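PDB 6HG6: L-glyceraldehyde 3-phosphate reductase from Clostridium beijerinckii, which probably acts as an NADPH-dependent aldehyde reductase of the aldo-keto reductase family, able to detoxify furfural. Local coordinates for residues 144-156 with 174-187. Sequence-based numbering, arbitrary orientation. Where two conformers were deposited one is given.
Sequences TPLEESMMALDTA and TMEKAAAILNELKC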
loop_
_atom_site.group_PDB
_atom_site.type_symbol
_atom_site.label_atom_id
_atom_site.label_comp_id
_atom_site.label_asym_id
_atom_site.label_seq_id
_atom_site.Cartn_x
_atom_site.Cartn_y
_atom_site.Cartn_z
ATOM N N THR A 144 -8.745 9.798 20.482
ATOM C CA THR A 144 -7.414 10.328 20.908
ATOM C C THR A 144 -7.235 11.659 20.198
ATOM O O THR A 144 -7.478 11.741 18.993
ATOM C CB THR A 144 -6.257 9.412 20.515
ATOM O OG1 THR A 144 -6.426 8.147 21.155
ATOM C CG2 THR A 144 -4.889 9.958 20.887
ATOM N N PRO A 145 -6.750 12.719 20.872
ATOM C CA PRO A 145 -6.494 13.977 20.174
ATOM C C PRO A 145 -5.530 13.705 19.018
ATOM O O PRO A 145 -4.544 12.965 19.140
ATOM C CB PRO A 145 -5.906 14.908 21.253
ATOM C CG PRO A 145 -6.348 14.298 22.543
ATOM C CD PRO A 145 -6.402 12.798 22.299
ATOM N N LEU A 146 -5.858 14.262 17.853
ATOM C CA LEU A 146 -5.014 14.069 16.671
ATOM C C LEU A 146 -3.584 14.526 16.981
ATOM O O LEU A 146 -2.651 13.882 16.536
ATOM C CB LEU A 146 -5.615 14.859 15.512
ATOM C CG LEU A 146 -4.889 14.685 14.183
ATOM C CD1 LEU A 146 -4.807 13.235 13.735
ATOM C CD2 LEU A 146 -5.588 15.511 13.112
ATOM N N GLU A 147 -3.450 15.584 17.772
ATOM C CA GLU A 147 -2.132 16.139 18.188
ATOM C C GLU A 147 -1.276 15.064 18.885
ATOM O O GLU A 147 -0.035 15.094 18.743
ATOM C CB GLU A 147 -2.401 17.343 19.088
ATOM C CG GLU A 147 -3.129 18.505 18.402
ATOM C CD GLU A 147 -4.634 18.454 18.114
ATOM O OE1 GLU A 147 -5.347 17.525 18.599
ATOM O OE2 GLU A 147 -5.098 19.407 17.382
ATOM N N GLU A 148 -1.891 14.167 19.659
ATOM C CA GLU A 148 -1.171 13.082 20.372
ATOM C C GLU A 148 -0.672 12.056 19.375
ATOM O O GLU A 148 0.497 11.658 19.481
ATOM C CB GLU A 148 -2.003 12.453 21.486
ATOM C CG GLU A 148 -1.271 11.303 22.153
ATOM C CD GLU A 148 -1.971 10.719 23.386
ATOM O OE1 GLU A 148 -2.860 11.393 23.978
ATOM O OE2 GLU A 148 -1.617 9.590 23.753
ATOM N N SER A 149 -1.517 11.580 18.459
ATOM C CA SER A 149 -1.130 10.557 17.467
ATOM C C SER A 149 -0.052 11.116 16.527
ATOM O O SER A 149 0.937 10.433 16.242
ATOM C CB SER A 149 -2.340 10.049 16.701
ATOM O OG SER A 149 -3.370 9.649 17.583
ATOM N N MET A 150 -0.208 12.357 16.108
ATOM C CA MET A 150 0.749 12.972 15.160
ATOM C C MET A 150 2.078 13.258 15.885
ATOM O O MET A 150 3.140 13.016 15.289
ATOM C CB MET A 150 0.164 14.244 14.533
ATOM C CG MET A 150 -1.053 13.975 13.614
ATOM S SD MET A 150 -0.789 12.726 12.319
ATOM C CE MET A 150 -1.410 11.228 13.091
ATOM N N MET A 151 2.039 13.678 17.133
ATOM C CA MET A 151 3.296 13.902 17.906
ATOM C C MET A 151 4.024 12.569 18.097
ATOM O O MET A 151 5.259 12.574 18.165
ATOM C CB MET A 151 3.014 14.595 19.242
ATOM C CG MET A 151 2.723 16.056 19.060
ATOM S SD MET A 151 2.440 16.935 20.631
ATOM C CE MET A 151 4.082 16.662 21.298
ATOM N N ALA A 152 3.302 11.450 18.174
ATOM C CA ALA A 152 3.913 10.113 18.264
ATOM C C ALA A 152 4.659 9.820 16.961
ATOM O O ALA A 152 5.798 9.337 17.026
ATOM C CB ALA A 152 2.857 9.059 18.589
ATOM N N LEU A 153 4.065 10.102 15.789
ATOM C CA LEU A 153 4.781 9.898 14.505
ATOM C C LEU A 153 6.022 10.800 14.499
ATOM O O LEU A 153 7.116 10.384 14.051
ATOM C CB LEU A 153 3.866 10.225 13.334
ATOM C CG LEU A 153 2.618 9.366 13.172
ATOM C CD1 LEU A 153 1.918 9.682 11.871
ATOM C CD2 LEU A 153 2.980 7.912 13.201
ATOM N N ASP A 154 5.869 12.033 14.956
ATOM C CA ASP A 154 6.992 12.989 14.993
ATOM C C ASP A 154 8.120 12.445 15.899
ATOM O O ASP A 154 9.294 12.507 15.522
ATOM C CB ASP A 154 6.532 14.354 15.451
ATOM C CG ASP A 154 7.675 15.357 15.556
ATOM O OD1 ASP A 154 8.323 15.612 14.490
ATOM O OD2 ASP A 154 7.933 15.840 16.694
ATOM N N THR A 155 7.782 11.899 17.057
ATOM C CA THR A 155 8.780 11.307 17.956
ATOM C C THR A 155 9.497 10.165 17.223
ATOM O O THR A 155 10.720 10.090 17.332
ATOM C CB THR A 155 8.132 10.830 19.249
ATOM O OG1 THR A 155 7.641 12.003 19.912
ATOM C CG2 THR A 155 9.106 10.054 20.092
ATOM N N ALA A 156 8.774 9.325 16.498
ATOM C CA ALA A 156 9.358 8.232 15.699
ATOM C C ALA A 156 10.402 8.780 14.707
ATOM O O ALA A 156 11.551 8.271 14.673
ATOM C CB ALA A 156 8.282 7.483 14.979
ATOM N N THR A 174 -9.672 15.327 7.910
ATOM C CA THR A 174 -8.728 14.923 8.967
ATOM C C THR A 174 -7.293 14.899 8.422
ATOM O O THR A 174 -6.363 15.227 9.207
ATOM C CB THR A 174 -9.160 13.631 9.661
ATOM O OG1 THR A 174 -10.559 13.690 9.932
ATOM C CG2 THR A 174 -8.386 13.459 10.946
ATOM N N MET A 175 -7.100 14.517 7.167
ATOM C CA MET A 175 -5.771 14.576 6.530
ATOM C C MET A 175 -5.261 16.016 6.598
ATOM O O MET A 175 -4.037 16.166 6.805
ATOM C CB MET A 175 -5.781 14.145 5.064
ATOM C CG MET A 175 -4.400 13.915 4.512
ATOM S SD MET A 175 -4.181 14.652 2.865
ATOM C CE MET A 175 -4.033 16.398 3.242
ATOM N N GLU A 176 -6.109 17.005 6.291
ATOM C CA GLU A 176 -5.738 18.445 6.322
ATOM C C GLU A 176 -5.253 18.815 7.729
ATOM O O GLU A 176 -4.236 19.506 7.859
ATOM C CB GLU A 176 -6.905 19.334 5.929
ATOM C CG GLU A 176 -7.121 19.336 4.422
ATOM C CD GLU A 176 -8.371 20.055 3.930
ATOM O OE1 GLU A 176 -8.559 20.067 2.729
ATOM O OE2 GLU A 176 -9.169 20.566 4.753
ATOM N N LYS A 177 -5.989 18.394 8.745
ATOM C CA LYS A 177 -5.614 18.700 10.144
ATOM C C LYS A 177 -4.268 18.046 10.476
ATOM O O LYS A 177 -3.434 18.701 11.113
ATOM C CB LYS A 177 -6.729 18.246 11.073
ATOM C CG LYS A 177 -7.996 19.060 10.896
ATOM C CD LYS A 177 -9.062 18.656 11.847
ATOM C CE LYS A 177 -10.341 19.400 11.545
ATOM N NZ LYS A 177 -11.414 18.882 12.413
ATOM N N ALA A 178 -4.070 16.794 10.070
ATOM C CA ALA A 178 -2.830 16.050 10.327
ATOM C C ALA A 178 -1.675 16.780 9.639
ATOM O O ALA A 178 -0.613 16.964 10.290
ATOM C CB ALA A 178 -2.942 14.635 9.824
ATOM N N ALA A 179 -1.882 17.185 8.390
ATOM C CA ALA A 179 -0.836 17.888 7.617
ATOM C C ALA A 179 -0.447 19.174 8.362
ATOM O O ALA A 179 0.767 19.498 8.416
ATOM C CB ALA A 179 -1.309 18.210 6.229
ATOM N N ALA A 180 -1.424 19.899 8.909
ATOM C CA ALA A 180 -1.148 21.164 9.620
ATOM C C ALA A 180 -0.311 20.880 10.874
ATOM O O ALA A 180 0.622 21.667 11.194
ATOM C CB ALA A 180 -2.426 21.891 9.953
ATOM N N ILE A 181 -0.642 19.824 11.612
ATOM C CA ILE A 181 0.089 19.493 12.855
ATOM C C ILE A 181 1.496 19.056 12.499
ATOM O O ILE A 181 2.409 19.523 13.164
ATOM C CB ILE A 181 -0.656 18.447 13.677
ATOM C CG1 ILE A 181 -1.952 19.064 14.216
ATOM C CG2 ILE A 181 0.240 17.881 14.769
ATOM C CD1 ILE A 181 -2.997 18.019 14.570
ATOM N N LEU A 182 1.661 18.170 11.518
ATOM C CA LEU A 182 3.011 17.657 11.167
ATOM C C LEU A 182 3.867 18.784 10.580
ATOM O O LEU A 182 5.088 18.794 10.812
ATOM C CB LEU A 182 2.862 16.413 10.310
ATOM C CG LEU A 182 2.290 15.229 11.087
ATOM C CD1 LEU A 182 1.901 14.130 10.149
ATOM C CD2 LEU A 182 3.287 14.740 12.151
ATOM N N ASN A 183 3.253 19.735 9.885
ATOM C CA ASN A 183 3.966 20.947 9.396
ATOM C C ASN A 183 4.502 21.753 10.594
ATOM O O ASN A 183 5.699 22.134 10.559
ATOM C CB ASN A 183 3.083 21.835 8.515
ATOM C CG ASN A 183 3.180 21.463 7.055
ATOM O OD1 ASN A 183 4.239 21.032 6.608
ATOM N ND2 ASN A 183 2.090 21.624 6.318
ATOM N N GLU A 184 3.671 22.012 11.608
ATOM C CA GLU A 184 4.054 22.802 12.815
ATOM C C GLU A 184 5.136 22.027 13.597
ATOM O O GLU A 184 6.009 22.690 14.188
ATOM C CB GLU A 184 2.793 23.158 13.617
ATOM C CG GLU A 184 3.010 24.054 14.825
ATOM C CD GLU A 184 1.760 24.753 15.355
ATOM O OE1 GLU A 184 0.840 25.045 14.539
ATOM O OE2 GLU A 184 1.711 25.043 16.588
ATOM N N LEU A 185 5.124 20.688 13.583
ATOM C CA LEU A 185 6.166 19.888 14.248
ATOM C C LEU A 185 7.394 19.740 13.346
ATOM O O LEU A 185 8.361 19.175 13.829
ATOM C CB LEU A 185 5.582 18.518 14.581
ATOM C CG LEU A 185 4.460 18.549 15.600
ATOM C CD1 LEU A 185 3.780 17.187 15.655
ATOM C CD2 LEU A 185 4.975 18.964 16.963
ATOM N N LYS A 186 7.328 20.200 12.088
ATOM C CA LYS A 186 8.432 20.080 11.099
ATOM C C LYS A 186 8.811 18.618 10.958
ATOM O O LYS A 186 9.984 18.250 11.112
ATOM C CB LYS A 186 9.627 20.943 11.515
ATOM C CG LYS A 186 9.342 22.423 11.491
ATOM C CD LYS A 186 10.615 23.211 11.553
ATOM C CE LYS A 186 10.457 24.588 10.969
ATOM N NZ LYS A 186 9.480 25.370 11.749
ATOM N N CYS A 187 7.797 17.792 10.750
ATOM C CA CYS A 187 7.923 16.348 10.570
ATOM C C CYS A 187 7.599 15.998 9.137
ATOM O O CYS A 187 6.478 16.268 8.684
ATOM C CB CYS A 187 6.965 15.610 11.480
ATOM S SG CYS A 187 7.153 13.819 11.365
HETATM O O HOH W 1 8.842 18.270 16.437
#
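L146, in the first turn of helix 146-158, drops as a knob into the hole formed by T174, K177, A178 and I181 of helix 172-184. With CG anti to the backbone N (chi1 -176°), its CD2 comes down on the helix surface, 3.6 Å from K177 CB. I181 answers from the other helix with both branches: CD1 lies 3.9 Å from L146 CG, while CG2 packs 3.6 Å from M150 CB. M150 bends at chi2 and chi3 to set its sulfur against two neighbours of the other helix, SD 3.7 Å from L182 CD1 and 3.8 Å from A178 CB; it also touches I167 and H137 of the barrel wall.

Farther along, L185 CD1 meets M151 CG at 3.7 Å. Here the chain leaves the helix through a Schellman motif at K186, and the contact becomes partly polar: D154 packs on L185 and C187, one water donates to both D154 OD2 (2.6 Å) and L185 O, and D154 OD1 forms a salt bridge with K158.

The axes of 146-156 and 174-184 cross at -48°, joining consecutive outer helices of the TIM barrel. Between residues 144-156 and 174-187 there is no direct hydrogen bond; cohesion rests on apolar packing, closed at the D154 end by the water bridge and by K158, which also donates to K186 O.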